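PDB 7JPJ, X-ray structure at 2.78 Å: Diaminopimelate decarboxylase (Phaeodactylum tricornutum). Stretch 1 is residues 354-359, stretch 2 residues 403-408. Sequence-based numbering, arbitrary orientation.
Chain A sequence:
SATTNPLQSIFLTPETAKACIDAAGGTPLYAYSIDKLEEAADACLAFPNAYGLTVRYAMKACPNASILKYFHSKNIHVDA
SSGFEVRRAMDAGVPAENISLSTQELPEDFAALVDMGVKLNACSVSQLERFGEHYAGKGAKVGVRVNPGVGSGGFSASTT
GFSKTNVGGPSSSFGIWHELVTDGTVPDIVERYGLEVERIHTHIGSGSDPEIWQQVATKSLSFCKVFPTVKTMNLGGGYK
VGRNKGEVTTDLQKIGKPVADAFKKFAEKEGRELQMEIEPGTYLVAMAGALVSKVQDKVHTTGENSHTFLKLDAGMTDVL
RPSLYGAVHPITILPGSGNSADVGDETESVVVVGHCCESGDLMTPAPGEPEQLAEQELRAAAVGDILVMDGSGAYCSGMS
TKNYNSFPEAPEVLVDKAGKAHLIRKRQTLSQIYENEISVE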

ATOM      1  N   GLY A 354      -7.522  -9.101  -8.457  1.00 17.40           N
ATOM      2  CA  GLY A 354      -6.447  -9.688  -7.688  1.00 16.67           C
ATOM      3  C   GLY A 354      -6.920 -10.779  -6.739  1.00 17.78           C
ATOM      4  O   GLY A 354      -8.113 -10.998  -6.539  1.00 19.20           O
ATOM      5  N   HIS A 355      -5.944 -11.461  -6.137  1.00 16.39           N
ATOM      6  CA  HIS A 355      -6.223 -12.595  -5.265  1.00 16.85           C
ATOM      7  C   HIS A 355      -6.560 -12.194  -3.833  1.00 17.35           C
ATOM      8  O   HIS A 355      -6.903 -13.071  -3.033  1.00 17.92           O
ATOM      9  CB  HIS A 355      -5.032 -13.563  -5.264  1.00 16.83           C
ATOM     10  CG  HIS A 355      -3.753 -12.961  -4.764  1.00 16.68           C
ATOM     11  ND1 HIS A 355      -2.615 -13.709  -4.549  1.00 16.83           N
ATOM     12  CD2 HIS A 355      -3.429 -11.685  -4.444  1.00 16.55           C
ATOM     13  CE1 HIS A 355      -1.647 -12.921  -4.116  1.00 16.77           C
ATOM     14  NE2 HIS A 355      -2.115 -11.688  -4.043  1.00 16.60           N
ATOM     15  N   CYS A 356      -6.475 -10.913  -3.483  1.00 18.40           N
ATOM     16  CA  CYS A 356      -6.798 -10.490  -2.127  1.00 20.40           C
ATOM     17  C   CYS A 356      -8.305 -10.449  -1.924  1.00 21.37           C
ATOM     18  O   CYS A 356      -9.055 -10.026  -2.807  1.00 20.87           O
ATOM     19  CB  CYS A 356      -6.202  -9.116  -1.824  1.00 19.89           C
ATOM     20  SG  CYS A 356      -4.411  -9.050  -1.908  1.00 18.83           S
ATOM     21  N   CYS A 357      -8.744 -10.888  -0.747  1.00 22.91           N
ATOM     22  CA  CYS A 357     -10.162 -10.858  -0.390  1.00 23.65           C
ATOM     23  C   CYS A 357     -10.539  -9.424  -0.013  1.00 23.31           C
ATOM     24  O   CYS A 357     -10.757  -9.077   1.150  1.00 23.79           O
ATOM     25  CB  CYS A 357     -10.447 -11.841   0.737  1.00 24.42           C
ATOM     26  SG  CYS A 357     -12.200 -12.074   1.100  1.00 24.97           S
ATOM     27  N   GLU A 358     -10.604  -8.575  -1.038  1.00 23.16           N
ATOM     28  CA  GLU A 358     -10.912  -7.163  -0.847  1.00 22.59           C
ATOM     29  C   GLU A 358     -11.519  -6.617  -2.129  1.00 21.87           C
ATOM     30  O   GLU A 358     -10.988  -6.862  -3.216  1.00 21.19           O
ATOM     31  CB  GLU A 358      -9.657  -6.376  -0.469  1.00 22.15           C
ATOM     32  CG  GLU A 358      -9.836  -4.874  -0.502  1.00 21.56           C
ATOM     33  CD  GLU A 358      -9.336  -4.208   0.761  1.00 22.24           C
ATOM     34  OE1 GLU A 358      -9.410  -4.843   1.836  1.00 23.29           O
ATOM     35  OE2 GLU A 358      -8.863  -3.053   0.674  1.00 21.65           O
ATOM     36  N   SER A 359     -12.624  -5.876  -1.999  1.00 22.61           N
ATOM     37  CA  SER A 359     -13.337  -5.405  -3.183  1.00 22.28           C
ATOM     38  C   SER A 359     -12.475  -4.484  -4.036  1.00 21.23           C
ATOM     39  O   SER A 359     -12.605  -4.477  -5.267  1.00 20.91           O
ATOM     40  CB  SER A 359     -14.629  -4.695  -2.775  1.00 22.79           C
ATOM     41  OG  SER A 359     -14.478  -4.017  -1.542  1.00 22.96           O
ATOM     42  N   ASN A 403       2.376  -8.904   2.028  1.00 16.47           N
ATOM     43  CA  ASN A 403       1.959  -9.703   3.176  1.00 17.33           C
ATOM     44  C   ASN A 403       0.520  -9.431   3.608  1.00 17.52           C
ATOM     45  O   ASN A 403       0.062 -10.029   4.589  1.00 18.36           O
ATOM     46  CB  ASN A 403       2.900  -9.524   4.377  1.00 18.51           C
ATOM     47  CG  ASN A 403       4.353  -9.787   4.017  1.00 18.50           C
ATOM     48  OD1 ASN A 403       5.256  -9.084   4.469  1.00 19.12           O
ATOM     49  ND2 ASN A 403       4.581 -10.800   3.191  1.00 17.93           N
ATOM     50  N   TYR A 404      -0.207  -8.555   2.917  1.00 18.43           N
ATOM     51  CA  TYR A 404      -1.651  -8.488   3.090  1.00 18.61           C
ATOM     52  C   TYR A 404      -2.270  -9.817   2.681  1.00 18.04           C
ATOM     53  O   TYR A 404      -1.881 -10.412   1.670  1.00 16.95           O
ATOM     54  CB  TYR A 404      -2.229  -7.348   2.249  1.00 17.96           C
ATOM     55  CG  TYR A 404      -3.721  -7.152   2.397  1.00 17.90           C
ATOM     56  CD1 TYR A 404      -4.338  -7.270   3.636  1.00 18.70           C
ATOM     57  CD2 TYR A 404      -4.512  -6.842   1.297  1.00 16.84           C
ATOM     58  CE1 TYR A 404      -5.699  -7.089   3.776  1.00 18.70           C
ATOM     59  CE2 TYR A 404      -5.877  -6.656   1.428  1.00 17.05           C
ATOM     60  CZ  TYR A 404      -6.464  -6.783   2.672  1.00 18.02           C
ATOM     61  OH  TYR A 404      -7.822  -6.602   2.811  1.00 18.46           O
ATOM     62  N   ASN A 405      -3.230 -10.292   3.479  1.00 20.51           N
ATOM     63  CA  ASN A 405      -3.785 -11.641   3.353  1.00 20.67           C
ATOM     64  C   ASN A 405      -2.724 -12.711   3.588  1.00 20.51           C
ATOM     65  O   ASN A 405      -2.930 -13.879   3.243  1.00 20.61           O
ATOM     66  CB  ASN A 405      -4.452 -11.861   1.987  1.00 20.51           C
ATOM     67  CG  ASN A 405      -5.844 -11.273   1.908  1.00 20.89           C
ATOM     68  OD1 ASN A 405      -6.779 -11.929   1.450  1.00 21.14           O
ATOM     69  ND2 ASN A 405      -5.992 -10.031   2.353  1.00 21.02           N
ATOM     70  N   SER A 406      -1.585 -12.307   4.156  1.00 20.32           N
ATOM     71  CA  SER A 406      -0.446 -13.170   4.468  1.00 20.22           C
ATOM     72  C   SER A 406       0.195 -13.778   3.222  1.00 19.80           C
ATOM     73  O   SER A 406       0.857 -14.817   3.307  1.00 19.82           O
ATOM     74  CB  SER A 406      -0.841 -14.273   5.457  1.00 20.72           C
ATOM     75  OG  SER A 406      -0.954 -13.752   6.771  1.00 21.14           O
ATOM     76  N   PHE A 407       0.028 -13.149   2.063  1.00 19.49           N
ATOM     77  CA  PHE A 407       0.688 -13.640   0.862  1.00 19.16           C
ATOM     78  C   PHE A 407       2.179 -13.307   0.916  1.00 18.92           C
ATOM     79  O   PHE A 407       2.556 -12.198   1.307  1.00 18.88           O
ATOM     80  CB  PHE A 407       0.057 -13.031  -0.393  1.00 18.97           C
ATOM     81  CG  PHE A 407      -1.223 -13.697  -0.818  1.00 19.23           C
ATOM     82  CD1 PHE A 407      -1.232 -15.027  -1.212  1.00 19.37           C
ATOM     83  CD2 PHE A 407      -2.418 -12.995  -0.820  1.00 19.43           C
ATOM     84  CE1 PHE A 407      -2.409 -15.642  -1.602  1.00 19.71           C
ATOM     85  CE2 PHE A 407      -3.598 -13.604  -1.209  1.00 19.76           C
ATOM     86  CZ  PHE A 407      -3.592 -14.929  -1.599  1.00 19.90           C
ATOM     87  N   PRO A 408       3.049 -14.240   0.540  1.00 18.85           N
ATOM     88  CA  PRO A 408       4.487 -13.966   0.603  1.00 18.71           C
ATOM     89  C   PRO A 408       4.906 -12.927  -0.422  1.00 18.44           C
ATOM     90  O   PRO A 408       4.267 -12.751  -1.463  1.00 18.30           O
ATOM     91  CB  PRO A 408       5.123 -15.327   0.301  1.00 18.76           C
ATOM     92  CG  PRO A 408       4.087 -16.057  -0.478  1.00 18.82           C
ATOM     93  CD  PRO A 408       2.766 -15.609   0.079  1.00 19.00           C
TER

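The imidazole of His-355 and the phenyl ring of Phe-407 lie flat against each other, a face-to-face stack with centroids 3.6 Å apart and planes inclined by only 10°. Two rings from loop segments, at least 46 residues apart in sequence wherever the stretches touch, thus meet almost as plates. The closest approach runs from His-355 ND1 to Phe-407 CZ at 3.3 Å, each atom sitting over the face of the other ring, so the contact is one of dispersion and electrostatics between the flat surfaces. Both CA-to-CB bonds point toward the opposing stretch; chi1 is p for His-355 and m for Phe-407. The stack leaves the edge of the imidazole free, and both of its nitrogens form hydrogen bonds elsewhere in the structure.

Neither stretch contributes a regular helix or strand to the contact. Their backbones come nearest at Cys-356 and Asn-405, whose CA atoms are 6.4 Å apart, and side chains supply most of the bridging atoms. A single backbone group of stretch 1 is bound directly: Cys-357 N donates to Asn-405 OD1 at 3.1 Å, with an N-H...acceptor angle of 175°, almost perfectly linear. The amide side chain of Asn-405, with chi1 near -80°, thereby takes the part that a carbonyl from a neighbouring strand might play in a sheet. Asn-405 OD1 also lies 3.7 Å from Cys-357 CB, so the CB, though not the sulfur, sits beside the bond, while the CA-to-CB direction of Cys-357 runs sideways.

Tyr-404 reaches along the contact to Glu-358. Its chi1 is t, and its hydroxyl donates to the carboxylate in a short hydrogen bond, Tyr-404 OH to Glu-358 OE1, 2.6 Å. The carboxylate oxygen lies near the plane of the phenol ring, at its edge, as expected for a partner of the ring's hydroxyl. Part-way along the tyrosine, Cys-356 SG rests 3.9 Å from Tyr-404 CD2. Cys-356 SG is 5.0 Å from the centroid of the Tyr-404 ring and 57° off its normal, an oblique approach that adds apolar packing to the polar bond at the end of the ring. Tyr-404 has the most surface covered across the contact, followed closely by Phe-407, so two aromatic side chains account for much of what stretch 2 brings to the 325 Å² buried in total.

Bonds within each stretch accompany these contacts. In stretch 1, Glu-358 N makes a weak hydrogen bond to Cys-356 O at 2.8 Å, spanning Cys-357, whose own amide is the one bound by Asn-405. In stretch 2, Ser-406 N bonds to Asn-403 O at 2.8 Å, and Phe-407 N makes a weak bond to Tyr-404 O at 3.4 Å. Asn-403 ND2 donates to Phe-407 O at 3.1 Å, tying together residues before and after the turn. Asn-403, Asn-405 and Ser-406 all have positive phi, and this compact bend carries Tyr-404, Asn-405 and Phe-407 with their CA-to-CB bonds all toward stretch 1.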